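Local coordinates for predicted transcriptional regulator (Clostridium thermocellum, PDB 1XMA), which probably binds DNA through a winged-helix domain and regulates transcription as a dimeric member of the PadR-like family, at residues V42-L47 against A82-L86; L50-Y56 against R105-I110. All coordinates share one frame; numbering follows the deposited sequence.

Contact 1 of 2, residues V42-L47 against A82-L86; sequences VDTIIL and AFARL
L86 is a bump that helix 76-88 presses into helix 35-52, its forked end filling the hollow bounded by D43, I46 and L47. One prong, L86 CD1, rests on I46 CG2 at 3.7 Å; the other, L86 CD2, lies 3.7 Å from D43 CB and also touches the methyl end of L47. A smaller bump is A82, whose CB settles among V42, D43 and I46, with I46 CD1 3.6 Å away. I46 sits between these two and gives each a different branch. CG2, held anti to the backbone N (chi1 -70° for CG1), faces L86 and the F83 ring, while the CG1 arm carries CD1 over to A82. At the alanine the chains come closest, D43 CA and A82 CA being 6.3 Å apart, although the segment axes, crossing at -82°, stay 10.3 Å apart. I60 of helix 57-67 and I92 of strand 92-96 extend this core.

At the margin, R85 bends at chi3 and brings NH1 to the D43 carboxylate, the two planar groups nearly coplanar. As modelled, R85 NH1 lies 3.0 Å from D43 OD2 and meets the syn lone pair of that oxygen, but the second arginine conformer and an implausibly short approach to OD1 make the details doubtful. The chemistry would be consistent with the buried D43 having its charge partly offset at the edge of an apolar interface.

Contact 2 of 2, residues L50-Y56 against R105-I110; sequences LIEGDSY and RTYYRI
R105 spreads flat over one face of the Y56 ring, its guanidinium plane only 6° from that of the ring. R105 CD sits over the face, 3.5 Å from the Y56 ring centroid in a CH-pi contact, while R105 CZ is an off-centre cation-pi partner at 4.1 Å from it. Y56 reaches this place because its CG lies between the backbone N and the carbonyl carbon (chi1 57°). The Y56 and Y107 side chains run side by side in the same direction, but their ring planes are 82° apart, an oblique pair. Y107 CE2 meets Y56 CD1 at 3.5 Å.

Next to the rings, S55 and Y108 form an antiparallel hydrogen-bonded pair. Y108 N gives the shorter bond, 2.8 Å to S55 O, and S55 N returns one to Y108 O. The S55 hydroxyl is held by E59 instead, on the helix that starts just after Y56.

Beyond this pair a polar side and an apolar side separate. D54 turns its carboxylate to the edge of the R109 guanidinium; the salt bridge has D54 OD2 2.9 Å from R109 NH2, but its hydrogen bonds are weak, and the strongest polar partner of D54 is Y95, whose OH is hydrogen-bonded to OD2. One water joins helix end, loop and strand, donating to L50 O at 2.6 Å and to D54 OD1 and accepting from I110 N. On the apolar side, L50 CD1 packs on Y108 CB, and I51 CG1 touches I110 CD1 at 3.6 Å.

A helix followed by a short edge strand, paired with the second strand of a beta hairpin, is consistent with the winged-helix fold expected of this family, strands 92-96 and 106-110 being the hairpin that would form the wing.

Helix 35-52 serves both contacts, giving its middle to helix 76-88 in contact 1 and its C-terminal end, with the strand that follows, to strand 106-110 in contact 2. Contact 1 lies near the centre of the chain and is almost wholly buried, joined mainly by aliphatic branches with a single charged pair at its margin. Contact 2, farther out and only partly buried, relies on backbone pairing, a bridging water and surface arginines. The two meet directly: F83 stacks on Y108, and L47 O touches I110 CD1. Thus the helical core continues into the inner face of the sheet, while the charged pair of D54 and R109 lies on the other face, that of Y107 and R109.

Contact 1 of 2, residues V42-L47 against A82-L86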
ATOM      1  N   VAL B  42      -8.943  -2.935  -0.588  1.00 23.92           N
ATOM      2  CA  VAL B  42      -9.947  -3.935  -0.933  1.00 23.89           C
ATOM      3  C   VAL B  42     -11.345  -3.349  -0.839  1.00 23.50           C
ATOM      4  O   VAL B  42     -12.101  -3.342  -1.837  1.00 26.05           O
ATOM      5  CB  VAL B  42      -9.756  -5.272  -0.041  1.00 27.32           C
ATOM      6  CG1 VAL B  42     -11.048  -6.074   0.147  1.00 22.99           C
ATOM      7  CG2 VAL B  42      -8.711  -6.143  -0.642  1.00 26.97           C
ATOM      8  N   ASP B  43     -11.687  -2.829   0.343  1.00 24.90           N
ATOM      9  CA  ASP B  43     -13.028  -2.262   0.591  1.00 24.74           C
ATOM     10  C   ASP B  43     -13.355  -1.112  -0.343  1.00 23.13           C
ATOM     11  O   ASP B  43     -14.484  -1.014  -0.856  1.00 23.05           O
ATOM     12  CB  ASP B  43     -13.165  -1.807   2.034  1.00 24.03           C
ATOM     13  CG  ASP B  43     -13.080  -2.968   3.021  1.00 27.67           C
ATOM     14  OD1 ASP B  43     -12.845  -4.108   2.600  1.00 30.23           O
ATOM     15  OD2 ASP B  43     -13.243  -2.741   4.223  1.00 29.69           O
ATOM     16  N   THR B  44     -12.372  -0.236  -0.544  1.00 19.31           N
ATOM     17  CA  THR B  44     -12.515   0.923  -1.423  1.00 18.58           C
ATOM     18  C   THR B  44     -12.740   0.491  -2.882  1.00 18.90           C
ATOM     19  O   THR B  44     -13.558   1.076  -3.567  1.00 21.39           O
ATOM     20  CB  THR B  44     -11.268   1.832  -1.312  1.00 22.44           C
ATOM     21  OG1 THR B  44     -11.043   2.148   0.072  1.00 21.81           O
ATOM     22  CG2 THR B  44     -11.432   3.128  -2.148  1.00 20.47           C
ATOM     23  N   ILE B  45     -12.012  -0.542  -3.331  1.00 18.52           N
ATOM     24  CA  ILE B  45     -12.215  -1.155  -4.654  1.00 19.49           C
ATOM     25  C   ILE B  45     -13.630  -1.777  -4.830  1.00 20.65           C
ATOM     26  O   ILE B  45     -14.241  -1.644  -5.869  1.00 24.18           O
ATOM     27  CB  ILE B  45     -11.088  -2.233  -4.948  1.00 19.11           C
ATOM     28  CG1 ILE B  45      -9.716  -1.558  -5.113  1.00 18.21           C
ATOM     29  CG2 ILE B  45     -11.476  -3.144  -6.125  1.00 18.12           C
ATOM     30  CD1 ILE B  45      -8.530  -2.518  -5.340  1.00 16.53           C
ATOM     31  N   ILE B  46     -14.128  -2.462  -3.806  1.00 22.97           N
ATOM     32  CA  ILE B  46     -15.482  -3.026  -3.821  1.00 23.07           C
ATOM     33  C   ILE B  46     -16.546  -1.944  -3.812  1.00 23.72           C
ATOM     34  O   ILE B  46     -17.526  -2.041  -4.546  1.00 25.82           O
ATOM     35  CB  ILE B  46     -15.734  -4.010  -2.649  1.00 23.48           C
ATOM     36  CG1 ILE B  46     -14.923  -5.302  -2.865  1.00 24.49           C
ATOM     37  CG2 ILE B  46     -17.247  -4.323  -2.526  1.00 21.42           C
ATOM     38  CD1 ILE B  46     -14.608  -6.071  -1.591  1.00 24.44           C
ATOM     39  N   LEU B  47     -16.333  -0.906  -3.004  1.00 21.82           N
ATOM     40  CA  LEU B  47     -17.206   0.266  -2.978  1.00 19.46           C
ATOM     41  C   LEU B  47     -17.235   0.997  -4.315  1.00 22.08           C
ATOM     42  O   LEU B  47     -18.294   1.461  -4.773  1.00 21.91           O
ATOM     43  CB  LEU B  47     -16.767   1.222  -1.863  1.00 19.68           C
ATOM     44  CG  LEU B  47     -16.960   0.718  -0.427  1.00 20.72           C
ATOM     45  CD1 LEU B  47     -16.408   1.722   0.545  1.00 20.83           C
ATOM     46  CD2 LEU B  47     -18.453   0.393  -0.119  1.00 19.50           C
ATOM     47  N   ALA B  82     -14.884  -9.129   3.339  1.00 29.82           N
ATOM     48  CA  ALA B  82     -15.001  -7.695   3.048  1.00 26.04           C
ATOM     49  C   ALA B  82     -16.469  -7.243   2.999  1.00 26.11           C
ATOM     50  O   ALA B  82     -16.828  -6.212   3.587  1.00 27.49           O
ATOM     51  CB  ALA B  82     -14.260  -7.340   1.759  1.00 26.17           C
ATOM     52  N   PHE B  83     -17.316  -8.011   2.310  1.00 24.64           N
ATOM     53  CA  PHE B  83     -18.767  -7.752   2.300  1.00 24.60           C
ATOM     54  C   PHE B  83     -19.316  -7.680   3.720  1.00 27.13           C
ATOM     55  O   PHE B  83     -20.073  -6.751   4.068  1.00 24.49           O
ATOM     56  CB  PHE B  83     -19.517  -8.863   1.567  1.00 23.07           C
ATOM     57  CG  PHE B  83     -19.381  -8.828   0.076  1.00 23.98           C
ATOM     58  CD1 PHE B  83     -19.238 -10.030  -0.643  1.00 20.81           C
ATOM     59  CD2 PHE B  83     -19.417  -7.609  -0.633  1.00 24.55           C
ATOM     60  CE1 PHE B  83     -19.120 -10.029  -2.057  1.00 23.12           C
ATOM     61  CE2 PHE B  83     -19.303  -7.585  -2.052  1.00 27.18           C
ATOM     62  CZ  PHE B  83     -19.160  -8.804  -2.764  1.00 25.17           C
ATOM     63  N   ALA B  84     -18.925  -8.675   4.529  1.00 28.12           N
ATOM     64  CA  ALA B  84     -19.370  -8.793   5.913  1.00 30.71           C
ATOM     65  C   ALA B  84     -19.003  -7.532   6.697  1.00 30.54           C
ATOM     66  O   ALA B  84     -19.876  -6.910   7.293  1.00 30.83           O
ATOM     67  CB  ALA B  84     -18.780 -10.071   6.571  1.00 28.04           C
ATOM     68  N   ARG B  85     -17.711  -7.163   6.655  1.00 30.33           N
ATOM     69  CA  ARG B  85     -17.176  -5.918   7.244  1.00 28.09           C
ATOM     70  C   ARG B  85     -17.836  -4.658   6.697  1.00 28.65           C
ATOM     71  O   ARG B  85     -18.180  -3.765   7.460  1.00 30.02           O
ATOM     72  CB  ARG B  85     -15.654  -5.836   7.020  1.00 27.97           C
ATOM     73  CG  ARG B  85     -14.996  -4.506   7.462  0.65 25.74           C
ATOM     74  CD  ARG B  85     -13.618  -4.308   6.819  0.65 26.40           C
ATOM     75  NE  ARG B  85     -12.866  -5.548   6.837  0.65 24.52           N
ATOM     76  CZ  ARG B  85     -12.402  -6.180   5.778  0.65 25.22           C
ATOM     77  NH1 ARG B  85     -12.560  -5.678   4.568  0.65 26.28           N
ATOM     78  NH2 ARG B  85     -11.754  -7.328   5.943  0.65 25.78           N
ATOM     79  N   LEU B  86     -17.994  -4.580   5.376  1.00 29.00           N
ATOM     80  CA  LEU B  86     -18.631  -3.412   4.750  1.00 28.43           C
ATOM     81  C   LEU B  86     -20.080  -3.232   5.216  1.00 29.75           C
ATOM     82  O   LEU B  86     -20.534  -2.100   5.437  1.00 31.22           O
ATOM     83  CB  LEU B  86     -18.561  -3.501   3.224  1.00 26.05           C
ATOM     84  CG  LEU B  86     -17.227  -3.229   2.519  1.00 26.02           C
ATOM     85  CD1 LEU B  86     -17.367  -3.544   1.041  1.00 23.65           C
ATOM     86  CD2 LEU B  86     -16.773  -1.790   2.705  1.00 21.33           C
TER

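Contact 2 of 2, residues L50-Y56 against R105-I110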
ATOM      1  N   LEU B  50     -19.478  -0.745  -6.635  1.00 21.29           N
ATOM      2  CA  LEU B  50     -20.859  -0.545  -6.219  1.00 23.01           C
ATOM      3  C   LEU B  50     -21.380   0.854  -6.534  1.00 26.14           C
ATOM      4  O   LEU B  50     -22.585   1.044  -6.705  1.00 28.52           O
ATOM      5  CB  LEU B  50     -21.040  -0.895  -4.734  1.00 20.65           C
ATOM      6  CG  LEU B  50     -20.896  -2.405  -4.494  1.00 21.23           C
ATOM      7  CD1 LEU B  50     -20.844  -2.744  -3.009  1.00 17.72           C
ATOM      8  CD2 LEU B  50     -22.006  -3.199  -5.209  1.00 16.73           C
ATOM      9  N   ILE B  51     -20.478   1.833  -6.633  1.00 26.82           N
ATOM     10  CA  ILE B  51     -20.867   3.174  -7.108  1.00 25.38           C
ATOM     11  C   ILE B  51     -21.315   3.163  -8.602  1.00 26.11           C
ATOM     12  O   ILE B  51     -22.203   3.932  -9.005  1.00 24.85           O
ATOM     13  CB  ILE B  51     -19.753   4.216  -6.846  1.00 23.64           C
ATOM     14  CG1 ILE B  51     -19.588   4.422  -5.340  1.00 23.36           C
ATOM     15  CG2 ILE B  51     -20.069   5.539  -7.556  1.00 23.23           C
ATOM     16  CD1 ILE B  51     -18.268   5.036  -4.911  1.00 22.42           C
ATOM     17  N   GLU B  52     -20.697   2.294  -9.399  1.00 25.46           N
ATOM     18  CA  GLU B  52     -21.110   2.064 -10.774  1.00 28.03           C
ATOM     19  C   GLU B  52     -22.485   1.370 -10.860  1.00 27.78           C
ATOM     20  O   GLU B  52     -23.318   1.736 -11.672  1.00 29.64           O
ATOM     21  CB  GLU B  52     -20.067   1.227 -11.504  1.00 30.10           C
ATOM     22  CG  GLU B  52     -18.751   1.925 -11.756  1.00 34.70           C
ATOM     23  CD  GLU B  52     -17.721   0.992 -12.364  1.00 38.35           C
ATOM     24  OE1 GLU B  52     -18.108  -0.114 -12.798  1.00 42.87           O
ATOM     25  OE2 GLU B  52     -16.526   1.352 -12.410  1.00 40.05           O
ATOM     26  N   GLY B  53     -22.698   0.354 -10.031  1.00 28.46           N
ATOM     27  CA  GLY B  53     -24.012  -0.253  -9.884  1.00 26.27           C
ATOM     28  C   GLY B  53     -24.031  -1.355  -8.846  1.00 25.58           C
ATOM     29  O   GLY B  53     -22.991  -1.954  -8.546  1.00 24.73           O
ATOM     30  N   ASP B  54     -25.221  -1.607  -8.295  1.00 23.21           N
ATOM     31  CA  ASP B  54     -25.498  -2.808  -7.512  1.00 25.31           C
ATOM     32  C   ASP B  54     -24.844  -4.025  -8.146  1.00 26.04           C
ATOM     33  O   ASP B  54     -24.840  -4.188  -9.372  1.00 25.82           O
ATOM     34  CB  ASP B  54     -27.011  -3.045  -7.367  1.00 24.12           C
ATOM     35  CG  ASP B  54     -27.709  -1.929  -6.617  1.00 27.18           C
ATOM     36  OD1 ASP B  54     -27.032  -0.948  -6.237  1.00 29.44           O
ATOM     37  OD2 ASP B  54     -28.940  -2.023  -6.400  1.00 26.56           O
ATOM     38  N   SER B  55     -24.279  -4.881  -7.309  1.00 26.03           N
ATOM     39  CA  SER B  55     -23.594  -6.053  -7.820  1.00 26.48           C
ATOM     40  C   SER B  55     -23.598  -7.199  -6.815  1.00 25.15           C
ATOM     41  O   SER B  55     -24.123  -7.072  -5.721  1.00 26.17           O
ATOM     42  CB  SER B  55     -22.155  -5.691  -8.239  1.00 22.64           C
ATOM     43  OG  SER B  55     -21.709  -6.611  -9.200  1.00 22.75           O
ATOM     44  N   TYR B  56     -23.011  -8.320  -7.205  1.00 27.10           N
ATOM     45  CA  TYR B  56     -22.986  -9.498  -6.352  1.00 28.82           C
ATOM     46  C   TYR B  56     -21.595 -10.112  -6.379  1.00 27.04           C
ATOM     47  O   TYR B  56     -20.788  -9.766  -7.235  1.00 29.48           O
ATOM     48  CB  TYR B  56     -24.075 -10.508  -6.777  1.00 29.75           C
ATOM     49  CG  TYR B  56     -23.995 -10.968  -8.226  1.00 29.21           C
ATOM     50  CD1 TYR B  56     -24.555 -10.204  -9.258  1.00 29.54           C
ATOM     51  CD2 TYR B  56     -23.378 -12.181  -8.562  1.00 29.23           C
ATOM     52  CE1 TYR B  56     -24.496 -10.630 -10.594  1.00 29.39           C
ATOM     53  CE2 TYR B  56     -23.309 -12.613  -9.901  1.00 28.69           C
ATOM     54  CZ  TYR B  56     -23.865 -11.832 -10.899  1.00 29.44           C
ATOM     55  OH  TYR B  56     -23.802 -12.255 -12.202  1.00 32.38           O
ATOM     56  N   ARG B 105     -30.046 -14.932  -4.998  1.00 32.07           N
ATOM     57  CA  ARG B 105     -28.742 -14.251  -5.036  1.00 27.96           C
ATOM     58  C   ARG B 105     -28.703 -13.050  -4.086  1.00 26.84           C
ATOM     59  O   ARG B 105     -29.677 -12.309  -3.982  1.00 27.95           O
ATOM     60  CB  ARG B 105     -28.415 -13.848  -6.480  1.00 27.09           C
ATOM     61  CG  ARG B 105     -27.283 -12.844  -6.658  1.00 33.84           C
ATOM     62  CD  ARG B 105     -26.663 -13.015  -8.025  1.00 37.43           C
ATOM     63  NE  ARG B 105     -26.068 -14.350  -8.143  1.00 41.82           N
ATOM     64  CZ  ARG B 105     -25.853 -14.992  -9.288  1.00 42.60           C
ATOM     65  NH1 ARG B 105     -26.172 -14.437 -10.458  1.00 41.21           N
ATOM     66  NH2 ARG B 105     -25.316 -16.200  -9.258  1.00 44.09           N
ATOM     67  N   THR B 106     -27.576 -12.865  -3.396  1.00 25.81           N
ATOM     68  CA  THR B 106     -27.367 -11.690  -2.562  1.00 28.29           C
ATOM     69  C   THR B 106     -26.690 -10.585  -3.371  1.00 27.97           C
ATOM     70  O   THR B 106     -25.593 -10.780  -3.905  1.00 27.07           O
ATOM     71  CB  THR B 106     -26.557 -12.002  -1.260  1.00 30.08           C
ATOM     72  OG1 THR B 106     -27.180 -13.073  -0.556  1.00 33.90           O
ATOM     73  CG2 THR B 106     -26.519 -10.791  -0.322  1.00 29.81           C
ATOM     74  N   TYR B 107     -27.381  -9.446  -3.469  1.00 25.96           N
ATOM     75  CA  TYR B 107     -26.873  -8.247  -4.131  1.00 26.21           C
ATOM     76  C   TYR B 107     -26.467  -7.214  -3.071  1.00 25.64           C
ATOM     77  O   TYR B 107     -26.996  -7.208  -1.948  1.00 21.04           O
ATOM     78  CB  TYR B 107     -27.933  -7.650  -5.063  1.00 28.91           C
ATOM     79  CG  TYR B 107     -28.288  -8.513  -6.266  1.00 29.24           C
ATOM     80  CD1 TYR B 107     -29.376  -9.395  -6.225  1.00 27.33           C
ATOM     81  CD2 TYR B 107     -27.543  -8.434  -7.450  1.00 29.05           C
ATOM     82  CE1 TYR B 107     -29.696 -10.196  -7.327  1.00 30.05           C
ATOM     83  CE2 TYR B 107     -27.852  -9.227  -8.560  1.00 28.38           C
ATOM     84  CZ  TYR B 107     -28.927 -10.097  -8.492  1.00 31.08           C
ATOM     85  OH  TYR B 107     -29.238 -10.868  -9.592  1.00 34.42           O
ATOM     86  N   TYR B 108     -25.538  -6.334  -3.419  1.00 24.01           N
ATOM     87  CA  TYR B 108     -25.209  -5.242  -2.516  1.00 25.34           C
ATOM     88  C   TYR B 108     -25.411  -3.915  -3.210  1.00 25.48           C
ATOM     89  O   TYR B 108     -25.224  -3.807  -4.416  1.00 25.07           O
ATOM     90  CB  TYR B 108     -23.793  -5.379  -1.951  1.00 24.40           C
ATOM     91  CG  TYR B 108     -23.552  -6.704  -1.260  1.00 27.40           C
ATOM     92  CD1 TYR B 108     -23.053  -7.806  -1.972  1.00 27.65           C
ATOM     93  CD2 TYR B 108     -23.846  -6.875   0.111  1.00 26.08           C
ATOM     94  CE1 TYR B 108     -22.847  -9.039  -1.347  1.00 26.70           C
ATOM     95  CE2 TYR B 108     -23.623  -8.097   0.751  1.00 24.84           C
ATOM     96  CZ  TYR B 108     -23.129  -9.176   0.011  1.00 27.37           C
ATOM     97  OH  TYR B 108     -22.901 -10.399   0.633  1.00 28.88           O
ATOM     98  N   ARG B 109     -25.815  -2.925  -2.426  1.00 23.58           N
ATOM     99  CA  ARG B 109     -25.930  -1.550  -2.859  1.00 28.68           C
ATOM    100  C   ARG B 109     -25.124  -0.691  -1.886  1.00 26.06           C
ATOM    101  O   ARG B 109     -25.168  -0.920  -0.683  1.00 23.50           O
ATOM    102  CB  ARG B 109     -27.418  -1.141  -2.868  1.00 30.47           C
ATOM    103  CG  ARG B 109     -27.729   0.348  -3.008  1.00 30.82           C
ATOM    104  CD  ARG B 109     -29.258   0.571  -3.244  1.00 31.85           C
ATOM    105  NE  ARG B 109     -29.673   0.148  -4.589  1.00 34.30           N
ATOM    106  CZ  ARG B 109     -30.922   0.174  -5.058  1.00 35.45           C
ATOM    107  NH1 ARG B 109     -31.922   0.607  -4.299  1.00 36.28           N
ATOM    108  NH2 ARG B 109     -31.175  -0.234  -6.299  1.00 34.12           N
ATOM    109  N   ILE B 110     -24.388   0.289  -2.413  1.00 24.49           N
ATOM    110  CA  ILE B 110     -23.610   1.192  -1.559  1.00 26.45           C
ATOM    111  C   ILE B 110     -24.517   2.204  -0.777  1.00 27.77           C
ATOM    112  O   ILE B 110     -25.513   2.696  -1.313  1.00 26.29           O
ATOM    113  CB  ILE B 110     -22.438   1.892  -2.360  1.00 25.72           C
ATOM    114  CG1 ILE B 110     -21.485   2.634  -1.402  1.00 26.78           C
ATOM    115  CG2 ILE B 110     -22.982   2.779  -3.516  1.00 26.42           C
ATOM    116  CD1 ILE B 110     -20.211   3.147  -2.035  1.00 24.67           C
TER
HETATM  117  O   HOH W   1     -24.699   0.308  -5.401  1.00 20.41           O